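Local coordinates for gamma-glutamyl-gamma-aminobutyrate hydrolase PuuD (Escherichia coli, PDB 6VTV), which hydrolyses the gamma-glutamyl linkage of gamma-glutamyl-gamma-aminobutyrate to release 4-aminobutanoate and glutamate, the last step in converting putrescine to 4-aminobutanoate, at residues Asn21-Gly25 / His26-Thr30; Ala48-His51 / Ala52-Glu55; Glu60-Leu63 / Pro64-Gly68; Ser76-Gln79 / Pro80-Gly84. All blocks are in the same frame, centred on the assembly; numbering follows the deposited sequence.

Interaction 1. Residues Asn21-Gly25 / His26-Thr30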
loop_
_atom_site.group_PDB
_atom_site.type_symbol
_atom_site.label_atom_id
_atom_site.label_comp_id
_atom_site.label_asym_id
_atom_site.label_seq_id
_atom_site.Cartn_x
_atom_site.Cartn_y
_atom_site.Cartn_z
ATOM N N ASN B 21 -4.138 4.405 9.780
ATOM C CA ASN B 21 -3.807 5.619 10.508
ATOM C C ASN B 21 -4.694 6.740 9.987
ATOM O O ASN B 21 -5.388 6.593 8.979
ATOM C CB ASN B 21 -2.323 5.977 10.366
ATOM C CG ASN B 21 -1.420 5.017 11.114
ATOM O OD1 ASN B 21 -0.685 4.238 10.508
ATOM N ND2 ASN B 21 -1.475 5.065 12.440
ATOM N N ARG B 22 -4.670 7.867 10.693
ATOM C CA ARG B 22 -5.441 9.046 10.309
ATOM C C ARG B 22 -4.490 10.231 10.228
ATOM O O ARG B 22 -3.954 10.672 11.250
ATOM C CB ARG B 22 -6.575 9.311 11.298
ATOM C CG ARG B 22 -7.609 8.197 11.358
ATOM C CD ARG B 22 -8.807 8.585 12.211
ATOM N NE ARG B 22 -9.942 7.694 11.986
ATOM C CZ ARG B 22 -10.872 7.887 11.056
ATOM N NH1 ARG B 22 -10.806 8.944 10.259
ATOM N NH2 ARG B 22 -11.869 7.023 10.922
ATOM N N LEU B 23 -4.274 10.740 9.015
ATOM C CA LEU B 23 -3.337 11.831 8.769
ATOM C C LEU B 23 -4.074 12.982 8.103
ATOM O O LEU B 23 -4.689 12.795 7.047
ATOM C CB LEU B 23 -2.166 11.378 7.889
ATOM C CG LEU B 23 -1.529 10.002 8.108
ATOM C CD1 LEU B 23 -0.249 9.862 7.294
ATOM C CD2 LEU B 23 -1.232 9.768 9.580
ATOM N N LYS B 24 -4.001 14.164 8.717
ATOM C CA LYS B 24 -4.541 15.396 8.140
ATOM C C LYS B 24 -6.038 15.273 7.860
ATOM O O LYS B 24 -6.550 15.798 6.868
ATOM C CB LYS B 24 -3.772 15.794 6.877
ATOM C CG LYS B 24 -2.639 16.777 7.138
ATOM C CD LYS B 24 -1.386 16.048 7.606
ATOM C CE LYS B 24 -0.272 17.027 7.942
ATOM N NZ LYS B 24 1.082 16.426 7.780
ATOM N N GLY B 25 -6.741 14.556 8.738
ATOM C CA GLY B 25 -8.183 14.460 8.684
ATOM C C GLY B 25 -8.748 13.283 7.919
ATOM O O GLY B 25 -9.972 13.223 7.738
ATOM N N HIS B 26 -7.913 12.340 7.484
ATOM C CA HIS B 26 -8.365 11.297 6.575
ATOM C C HIS B 26 -7.862 9.939 7.032
ATOM O O HIS B 26 -6.677 9.785 7.342
ATOM C CB HIS B 26 -7.886 11.579 5.148
ATOM C CG HIS B 26 -8.325 12.908 4.622
ATOM N ND1 HIS B 26 -9.600 13.139 4.154
ATOM C CD2 HIS B 26 -7.666 14.085 4.516
ATOM C CE1 HIS B 26 -9.704 14.399 3.769
ATOM N NE2 HIS B 26 -8.543 14.995 3.979
ATOM N N ALA B 27 -8.767 8.963 7.072
ATOM C CA ALA B 27 -8.372 7.579 7.290
ATOM C C ALA B 27 -7.445 7.126 6.171
ATOM O O ALA B 27 -7.735 7.323 4.988
ATOM C CB ALA B 27 -9.609 6.687 7.355
ATOM N N THR B 28 -6.323 6.518 6.549
ATOM C CA THR B 28 -5.274 6.191 5.597
ATOM C C THR B 28 -4.741 4.793 5.874
ATOM O O THR B 28 -4.593 4.395 7.033
ATOM C CB THR B 28 -4.127 7.210 5.669
ATOM O OG1 THR B 28 -4.655 8.535 5.533
ATOM C CG2 THR B 28 -3.119 6.964 4.561
ATOM N N GLN B 29 -4.469 4.053 4.804
ATOM C CA GLN B 29 -3.779 2.775 4.893
ATOM C C GLN B 29 -2.285 3.012 4.714
ATOM O O GLN B 29 -1.867 3.686 3.767
ATOM C CB GLN B 29 -4.304 1.805 3.836
ATOM C CG GLN B 29 -5.782 1.483 3.979
ATOM C CD GLN B 29 -6.038 0.402 5.011
ATOM O OE1 GLN B 29 -5.602 -0.738 4.852
ATOM N NE2 GLN B 29 -6.752 0.755 6.076
ATOM N N THR B 30 -1.484 2.466 5.627
ATOM C CA THR B 30 -0.064 2.782 5.690
ATOM C C THR B 30 0.775 1.512 5.679
ATOM O O THR B 30 0.316 0.427 6.045
ATOM C CB THR B 30 0.275 3.600 6.946
ATOM O OG1 THR B 30 0.164 2.766 8.105
ATOM C CG2 THR B 30 -0.665 4.791 7.086
HETATM O O HOH W 1 -3.831 11.513 4.568
#
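The Arg22 guanidinium carries the methyl of Ala27 on one face, with CB 3.7 Å above its plane and displaced toward the rim; the arginine chain, extended from CG to NE, brings NH1 within 3.9 Å of Ala27 CB, the two residues being a non-hydrogen-bonded pair. The His26 ring has Gly25 C over one face and Leu23 O near its plane at the edge, while Lys24 O comes obliquely to CD2 (3.1 Å).

At the far end the Asn21 and Thr30 side chains cross at about a right angle. Asn21 OD1 lies 2.9 Å from Thr30 OG1, whose proton may instead serve Cys19 O. Thr30 OG1 can face the asparagine because it sits between the backbone N and the carbonyl carbon (chi1 71°).

His26 O is gripped twice, by Leu23 N at 3.1 Å and by Thr28 OG1 at 3.0 Å, from opposite faces of its plane. A water donates to both Leu23 O and Thr28 OG1, tying turn to strand.

Thr28 to Thr30 continue in an antiparallel ladder with a strand of the second subunit, so the sheet crosses the dimer interface. The whole is a beta hairpin with a two-residue loop: strands 13-23 and 26-32 closed by a type I' turn from Leu23 to His26, with Lys24 and Gly25 at its corners.

Interaction 2. Residues Ala48-His51 / Ala52-Glu55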
loop_
_atom_site.group_PDB
_atom_site.type_symbol
_atom_site.label_atom_id
_atom_site.label_comp_id
_atom_site.label_asym_id
_atom_site.label_seq_id
_atom_site.Cartn_x
_atom_site.Cartn_y
_atom_site.Cartn_z
ATOM N N ALA B 48 1.054 -3.803 -1.454
ATOM C CA ALA B 48 0.404 -3.528 -0.181
ATOM C C ALA B 48 -1.089 -3.809 -0.278
ATOM O O ALA B 48 -1.740 -3.454 -1.266
ATOM C CB ALA B 48 0.648 -2.080 0.247
ATOM N N LEU B 49 -1.627 -4.447 0.759
ATOM C CA LEU B 49 -3.010 -4.911 0.753
ATOM C C LEU B 49 -3.860 -4.069 1.693
ATOM O O LEU B 49 -3.673 -4.137 2.918
ATOM C CB LEU B 49 -3.075 -6.385 1.157
ATOM C CG LEU B 49 -2.110 -7.321 0.426
ATOM C CD1 LEU B 49 -2.172 -8.723 1.014
ATOM C CD2 LEU B 49 -2.406 -7.344 -1.066
ATOM N N PRO B 50 -4.800 -3.276 1.182
ATOM C CA PRO B 50 -5.690 -2.515 2.065
ATOM C C PRO B 50 -6.670 -3.421 2.794
ATOM O O PRO B 50 -6.950 -4.550 2.385
ATOM C CB PRO B 50 -6.427 -1.565 1.112
ATOM C CG PRO B 50 -5.701 -1.651 -0.197
ATOM C CD PRO B 50 -5.040 -2.985 -0.239
ATOM N N HIS B 51 -7.211 -2.887 3.895
ATOM C CA HIS B 51 -8.114 -3.652 4.747
ATOM C C HIS B 51 -9.415 -4.015 4.046
ATOM O O HIS B 51 -10.060 -4.995 4.435
ATOM C CB HIS B 51 -8.418 -2.866 6.025
ATOM C CG HIS B 51 -7.218 -2.635 6.891
ATOM N ND1 HIS B 51 -7.229 -1.769 7.962
ATOM C CD2 HIS B 51 -5.969 -3.156 6.841
ATOM C CE1 HIS B 51 -6.039 -1.766 8.537
ATOM N NE2 HIS B 51 -5.255 -2.598 7.875
ATOM N N ALA B 52 -9.817 -3.252 3.025
ATOM C CA ALA B 52 -11.037 -3.577 2.295
ATOM C C ALA B 52 -10.936 -4.912 1.571
ATOM O O ALA B 52 -11.969 -5.514 1.252
ATOM C CB ALA B 52 -11.368 -2.468 1.296
ATOM N N LEU B 53 -9.719 -5.392 1.308
ATOM C CA LEU B 53 -9.530 -6.678 0.652
ATOM C C LEU B 53 -9.912 -7.854 1.538
ATOM O O LEU B 53 -9.950 -8.988 1.048
ATOM C CB LEU B 53 -8.079 -6.822 0.196
ATOM C CG LEU B 53 -7.637 -5.796 -0.846
ATOM C CD1 LEU B 53 -6.256 -6.134 -1.374
ATOM C CD2 LEU B 53 -8.647 -5.722 -1.979
ATOM N N ALA B 54 -10.194 -7.616 2.823
ATOM C CA ALA B 54 -10.667 -8.684 3.693
ATOM C C ALA B 54 -12.026 -9.212 3.260
ATOM O O ALA B 54 -12.447 -10.272 3.738
ATOM C CB ALA B 54 -10.735 -8.195 5.140
ATOM N N GLU B 55 -12.720 -8.496 2.382
ATOM C CA GLU B 55 -13.973 -8.988 1.833
ATOM C C GLU B 55 -13.730 -10.329 1.144
ATOM O O GLU B 55 -12.814 -10.437 0.317
ATOM C CB GLU B 55 -14.552 -7.968 0.851
ATOM C CG GLU B 55 -16.064 -8.007 0.713
ATOM C CD GLU B 55 -16.545 -9.226 -0.041
ATOM O OE1 GLU B 55 -15.895 -9.592 -1.042
ATOM O OE2 GLU B 55 -17.567 -9.818 0.363
#
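Pro50 O receives Leu53 N at 3.1 Å, the bond that starts a short 3-10 turn at the end of strand 45-49. Ala54 N repeats the step on His51 O, also at 3.1 Å, and Glu55 N follows on Ala52 O, giving the run of i to i+3 bonds that defines a 3-10 segment. Both bonds across the contact are fairly straight at hydrogen (155° and 164°), yet each donor stands well above the plane of its carbonyl, as the tight winding of such a turn demands.

The side chains use the same turn to fold an apolar corner. Leu53, its CG anti to the carbonyl carbon (chi1 -63°), reaches back over the turn and lays CD1 against the Pro50 ring, 3.6 Å from CD. The same methyl meets Leu49 CD2 at 4.0 Å, where the two leucines cross at about a right angle; a single branch thus touches both the last residue of the strand and the proline that follows it. Leu62 of helix 56-62 packs on both leucines, and Leu45 of the second subunit lies against Leu53.

The His51 side chain takes no part in this corner; its NE2 is hydrogen-bonded to Met18 O of strand 13-23. Beyond the turn, Glu55 occupies the N-cap position of helix 56-62, where its OE1 accepts a hydrogen bond from Leu58 N.

Interaction 3. Residues Glu60-Leu63 / Pro64-Gly68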
loop_
_atom_site.group_PDB
_atom_site.type_symbol
_atom_site.label_atom_id
_atom_site.label_comp_id
_atom_site.label_asym_id
_atom_site.label_seq_id
_atom_site.Cartn_x
_atom_site.Cartn_y
_atom_site.Cartn_z
ATOM N N GLU B 60 -10.502 -13.993 -2.284
ATOM C CA GLU B 60 -10.371 -15.221 -3.062
ATOM C C GLU B 60 -9.812 -14.952 -4.453
ATOM O O GLU B 60 -9.102 -15.796 -5.011
ATOM C CB GLU B 60 -11.722 -15.928 -3.163
ATOM C CG GLU B 60 -12.193 -16.562 -1.864
ATOM C CD GLU B 60 -11.510 -17.885 -1.579
ATOM O OE1 GLU B 60 -10.572 -17.906 -0.754
ATOM O OE2 GLU B 60 -11.911 -18.906 -2.177
ATOM N N GLN B 61 -10.120 -13.788 -5.031
ATOM C CA GLN B 61 -9.590 -13.460 -6.350
ATOM C C GLN B 61 -8.112 -13.096 -6.292
ATOM O O GLN B 61 -7.384 -13.309 -7.268
ATOM C CB GLN B 61 -10.388 -12.311 -6.967
ATOM C CG GLN B 61 -11.813 -12.666 -7.353
ATOM C CD GLN B 61 -12.595 -11.459 -7.832
ATOM O OE1 GLN B 61 -12.429 -11.008 -8.965
ATOM N NE2 GLN B 61 -13.451 -10.926 -6.968
ATOM N N LEU B 62 -7.651 -12.555 -5.165
ATOM C CA LEU B 62 -6.285 -12.057 -5.054
ATOM C C LEU B 62 -5.290 -13.148 -4.669
ATOM O O LEU B 62 -4.151 -13.139 -5.150
ATOM C CB LEU B 62 -6.226 -10.921 -4.028
ATOM C CG LEU B 62 -4.868 -10.237 -3.840
ATOM C CD1 LEU B 62 -4.223 -9.915 -5.182
ATOM C CD2 LEU B 62 -5.016 -8.989 -3.000
ATOM N N LEU B 63 -5.696 -14.083 -3.812
ATOM C CA LEU B 63 -4.776 -15.101 -3.308
ATOM C C LEU B 63 -4.015 -15.863 -4.390
ATOM O O LEU B 63 -2.807 -16.088 -4.204
ATOM C CB LEU B 63 -5.543 -16.080 -2.408
ATOM C CG LEU B 63 -6.006 -15.510 -1.067
ATOM C CD1 LEU B 63 -7.043 -16.426 -0.451
ATOM C CD2 LEU B 63 -4.830 -15.306 -0.121
ATOM N N PRO B 64 -4.619 -16.287 -5.509
ATOM C CA PRO B 64 -3.826 -16.982 -6.539
ATOM C C PRO B 64 -2.690 -16.149 -7.106
ATOM O O PRO B 64 -1.744 -16.719 -7.663
ATOM C CB PRO B 64 -4.865 -17.311 -7.621
ATOM C CG PRO B 64 -6.157 -17.350 -6.898
ATOM C CD PRO B 64 -6.055 -16.292 -5.844
ATOM N N LYS B 65 -2.748 -14.826 -6.982
ATOM C CA LYS B 65 -1.708 -13.949 -7.501
ATOM C C LYS B 65 -0.631 -13.629 -6.472
ATOM O O LYS B 65 0.332 -12.929 -6.802
ATOM C CB LYS B 65 -2.337 -12.654 -8.025
ATOM C CG LYS B 65 -3.190 -12.868 -9.266
ATOM C CD LYS B 65 -4.219 -11.766 -9.451
ATOM C CE LYS B 65 -5.046 -12.005 -10.704
ATOM N NZ LYS B 65 -6.240 -11.120 -10.769
ATOM N N LEU B 66 -0.762 -14.127 -5.246
ATOM C CA LEU B 66 0.222 -13.903 -4.197
ATOM C C LEU B 66 1.076 -15.150 -4.018
ATOM O O LEU B 66 0.545 -16.256 -3.861
ATOM C CB LEU B 66 -0.459 -13.540 -2.877
ATOM C CG LEU B 66 -1.386 -12.325 -2.905
ATOM C CD1 LEU B 66 -2.130 -12.190 -1.587
ATOM C CD2 LEU B 66 -0.596 -11.065 -3.209
ATOM N N ASP B 67 2.395 -14.971 -4.047
ATOM C CA ASP B 67 3.328 -16.055 -3.773
ATOM C C ASP B 67 3.777 -16.094 -2.319
ATOM O O ASP B 67 4.458 -17.045 -1.923
ATOM C CB ASP B 67 4.557 -15.943 -4.687
ATOM C CG ASP B 67 4.184 -15.785 -6.150
ATOM O OD1 ASP B 67 3.380 -16.599 -6.654
ATOM O OD2 ASP B 67 4.697 -14.847 -6.796
ATOM N N GLY B 68 3.413 -15.092 -1.527
ATOM C CA GLY B 68 3.768 -15.062 -0.122
ATOM C C GLY B 68 2.994 -13.978 0.593
ATOM O O GLY B 68 2.556 -12.997 -0.017
#
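Leu62 and Leu66 meet where the branch carbon of one faces a methyl of the other, Leu62 CG lying 4.0 Å from Leu66 CD1. Different first torsions bring them together. Leu62 swings CG opposite its own amide nitrogen (chi1 -177°), which carries the branch along toward the residues that follow, whereas Leu66 holds CG beside its backbone N (chi1 -57°) and extends CD1 back toward the helix. Leu63 takes the same first rotamer as Leu66; its CD2 makes a looser contact with that same CD1, at 4.4 Å, so one methyl touches two successive leucines.

Pro64 shapes the backbone here. Having no amide hydrogen, it cannot give a bond to Glu60 O, and its CD instead sits 3.2 Å from that oxygen. The proline ring also places CD beside Leu63 CB, at 3.5 Å, as the linkage between the two residues requires. The helix runs into a short 3-10 segment at Pro64 and Lys65, with i to i+3 bonds from Lys65 N to Leu62 O at 2.9 Å and from Leu66 N to Leu63 O at 3.0 Å. The Lys65 chain is extended beyond CG, and its CD passes Gln61 O.

The polar ends find partners beyond the turn: Glu60 forms a salt bridge with Arg110, and Gln61 OE1 accepts from Asn11 N of the second subunit. The turn links helix 56-62 to strand 68-71. Leu63 packs on Ile103 and Ala106 of helix 94-109, while Leu62 and Leu66 rest on Leu49 and Ile47 of strand 45-49.

Interaction 4. Residues Ser76-Gln79 / Pro80-Gly84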
loop_
_atom_site.group_PDB
_atom_site.type_symbol
_atom_site.label_atom_id
_atom_site.label_comp_id
_atom_site.label_asym_id
_atom_site.label_seq_id
_atom_site.Cartn_x
_atom_site.Cartn_y
_atom_site.Cartn_z
ATOM N N SER B 76 -0.094 -1.076 16.989
ATOM C CA SER B 76 -1.396 -1.557 17.421
ATOM C C SER B 76 -1.305 -2.976 17.970
ATOM O O SER B 76 -0.407 -3.749 17.621
ATOM C CB SER B 76 -2.388 -1.516 16.259
ATOM O OG SER B 76 -2.172 -2.596 15.369
ATOM N N ASN B 77 -2.248 -3.306 18.853
ATOM C CA ASN B 77 -2.380 -4.629 19.441
ATOM C C ASN B 77 -3.656 -5.289 18.944
ATOM O O ASN B 77 -4.634 -4.614 18.610
ATOM C CB ASN B 77 -2.397 -4.566 20.975
ATOM C CG ASN B 77 -1.253 -3.748 21.535
ATOM O OD1 ASN B 77 -0.087 -4.080 21.332
ATOM N ND2 ASN B 77 -1.579 -2.688 22.266
ATOM N N VAL B 78 -3.633 -6.623 18.893
ATOM C CA VAL B 78 -4.811 -7.379 18.492
ATOM C C VAL B 78 -5.921 -7.178 19.517
ATOM O O VAL B 78 -5.671 -7.106 20.727
ATOM C CB VAL B 78 -4.450 -8.866 18.339
ATOM C CG1 VAL B 78 -5.662 -9.681 17.907
ATOM C CG2 VAL B 78 -3.304 -9.032 17.348
ATOM N N GLN B 79 -7.155 -7.071 19.031
ATOM C CA GLN B 79 -8.297 -6.941 19.925
ATOM C C GLN B 79 -8.396 -8.173 20.819
ATOM O O GLN B 79 -8.377 -9.304 20.312
ATOM C CB GLN B 79 -9.590 -6.764 19.131
ATOM C CG GLN B 79 -9.679 -5.454 18.367
ATOM C CD GLN B 79 -10.778 -5.468 17.323
ATOM O OE1 GLN B 79 -11.800 -4.796 17.471
ATOM N NE2 GLN B 79 -10.577 -6.239 16.261
ATOM N N PRO B 80 -8.499 -8.005 22.140
ATOM C CA PRO B 80 -8.488 -9.174 23.035
ATOM C C PRO B 80 -9.644 -10.137 22.815
ATOM O O PRO B 80 -9.520 -11.314 23.175
ATOM C CB PRO B 80 -8.544 -8.543 24.435
ATOM C CG PRO B 80 -8.013 -7.153 24.244
ATOM C CD PRO B 80 -8.484 -6.734 22.885
ATOM N N HIS B 81 -10.761 -9.686 22.237
ATOM C CA HIS B 81 -11.882 -10.590 22.009
ATOM C C HIS B 81 -11.607 -11.600 20.904
ATOM O O HIS B 81 -12.349 -12.581 20.787
ATOM C CB HIS B 81 -13.154 -9.797 21.685
ATOM C CG HIS B 81 -13.229 -9.318 20.269
ATOM N ND1 HIS B 81 -12.717 -8.104 19.866
ATOM C CD2 HIS B 81 -13.769 -9.885 19.164
ATOM C CE1 HIS B 81 -12.931 -7.946 18.572
ATOM N NE2 HIS B 81 -13.567 -9.012 18.122
ATOM N N LEU B 82 -10.564 -11.390 20.098
ATOM C CA LEU B 82 -10.237 -12.349 19.052
ATOM C C LEU B 82 -9.618 -13.623 19.610
ATOM O O LEU B 82 -9.607 -14.645 18.915
ATOM C CB LEU B 82 -9.304 -11.714 18.022
ATOM C CG LEU B 82 -9.979 -10.722 17.072
ATOM C CD1 LEU B 82 -8.959 -10.074 16.151
ATOM C CD2 LEU B 82 -11.077 -11.403 16.269
ATOM N N TYR B 83 -9.101 -13.591 20.840
ATOM C CA TYR B 83 -8.669 -14.800 21.531
ATOM C C TYR B 83 -9.454 -15.011 22.824
ATOM O O TYR B 83 -8.929 -15.548 23.801
ATOM C CB TYR B 83 -7.161 -14.789 21.797
ATOM C CG TYR B 83 -6.603 -13.540 22.448
ATOM C CD1 TYR B 83 -6.260 -12.428 21.688
ATOM C CD2 TYR B 83 -6.386 -13.487 23.819
ATOM C CE1 TYR B 83 -5.737 -11.292 22.277
ATOM C CE2 TYR B 83 -5.864 -12.355 24.417
ATOM C CZ TYR B 83 -5.542 -11.262 23.642
ATOM O OH TYR B 83 -5.022 -10.133 24.232
ATOM N N GLY B 84 -10.715 -14.583 22.837
ATOM C CA GLY B 84 -11.635 -14.955 23.895
ATOM C C GLY B 84 -11.539 -14.171 25.183
ATOM O O GLY B 84 -12.076 -14.617 26.201
HETATM O O HOH W 2 -4.035 -7.972 22.765
#
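Gln79 and His81 lie side by side and point the same way, at the start of a short 3-10 turn that Pro80 opens in the loop between strand 68-71 and helix 94-109. Amide and imidazole are nearly perpendicular, their planes 82° apart, and Gln79 OE1 sits in the plane of the ring at its edge, 3.5 Å from His81 CE1. Further back, the glutamine CB is 3.5 Å from His81 ND1. This alignment depends on the histidine's first torsion (chi1 80°), which places CG between backbone N and carbonyl carbon and turns the ring back along the extended glutamine. The other end of the Gln79 amide is held from outside, NE2 giving a hydrogen bond to Asp97 OD2.

The main chain closes the turn through Leu82 N and Gln79 O, 3.0 Å apart. Leu82 then directs its side chain onto Val78, CD1 meeting CG1 at 3.8 Å as the two cross at about a right angle. Val78 presents CG1 because that methyl is opposite the backbone N (chi1 -179°). Both residues also touch Asp97 of helix 94-109, and helix 119-127 covers them with Glu123 against Val78 and Val126 against Leu82.

Tyr83 bends back over the turn, with Pro80 O 3.6 Å above the centre of its ring. A water lying in the ring plane joins the residue to the chain just before the turn: it accepts from Tyr83 OH and donates to Val78 O, each bond 2.8 Å long.

Interactions 1, 2 and 3 follow one another along the chain and all reach the second subunit. Interactions 1 and 2 touch directly: Gln29 OE1 on the hairpin lies 2.9 Å from His51 N, probably a hydrogen bond, and their centres are 15 Å apart. Interaction 2 passes to interaction 3 through leucines, Leu62 CD2 approaching Leu53 CD1 to 3.5 Å; these centres are 12 Å apart. Interaction 4 stands apart, its nearest atoms about 8 Å from interactions 1 and 2 and about 18 Å from interaction 3. It alone lies near the predicted nucleophile: the side chains of Val78 and Cys118 are about 10 Å apart.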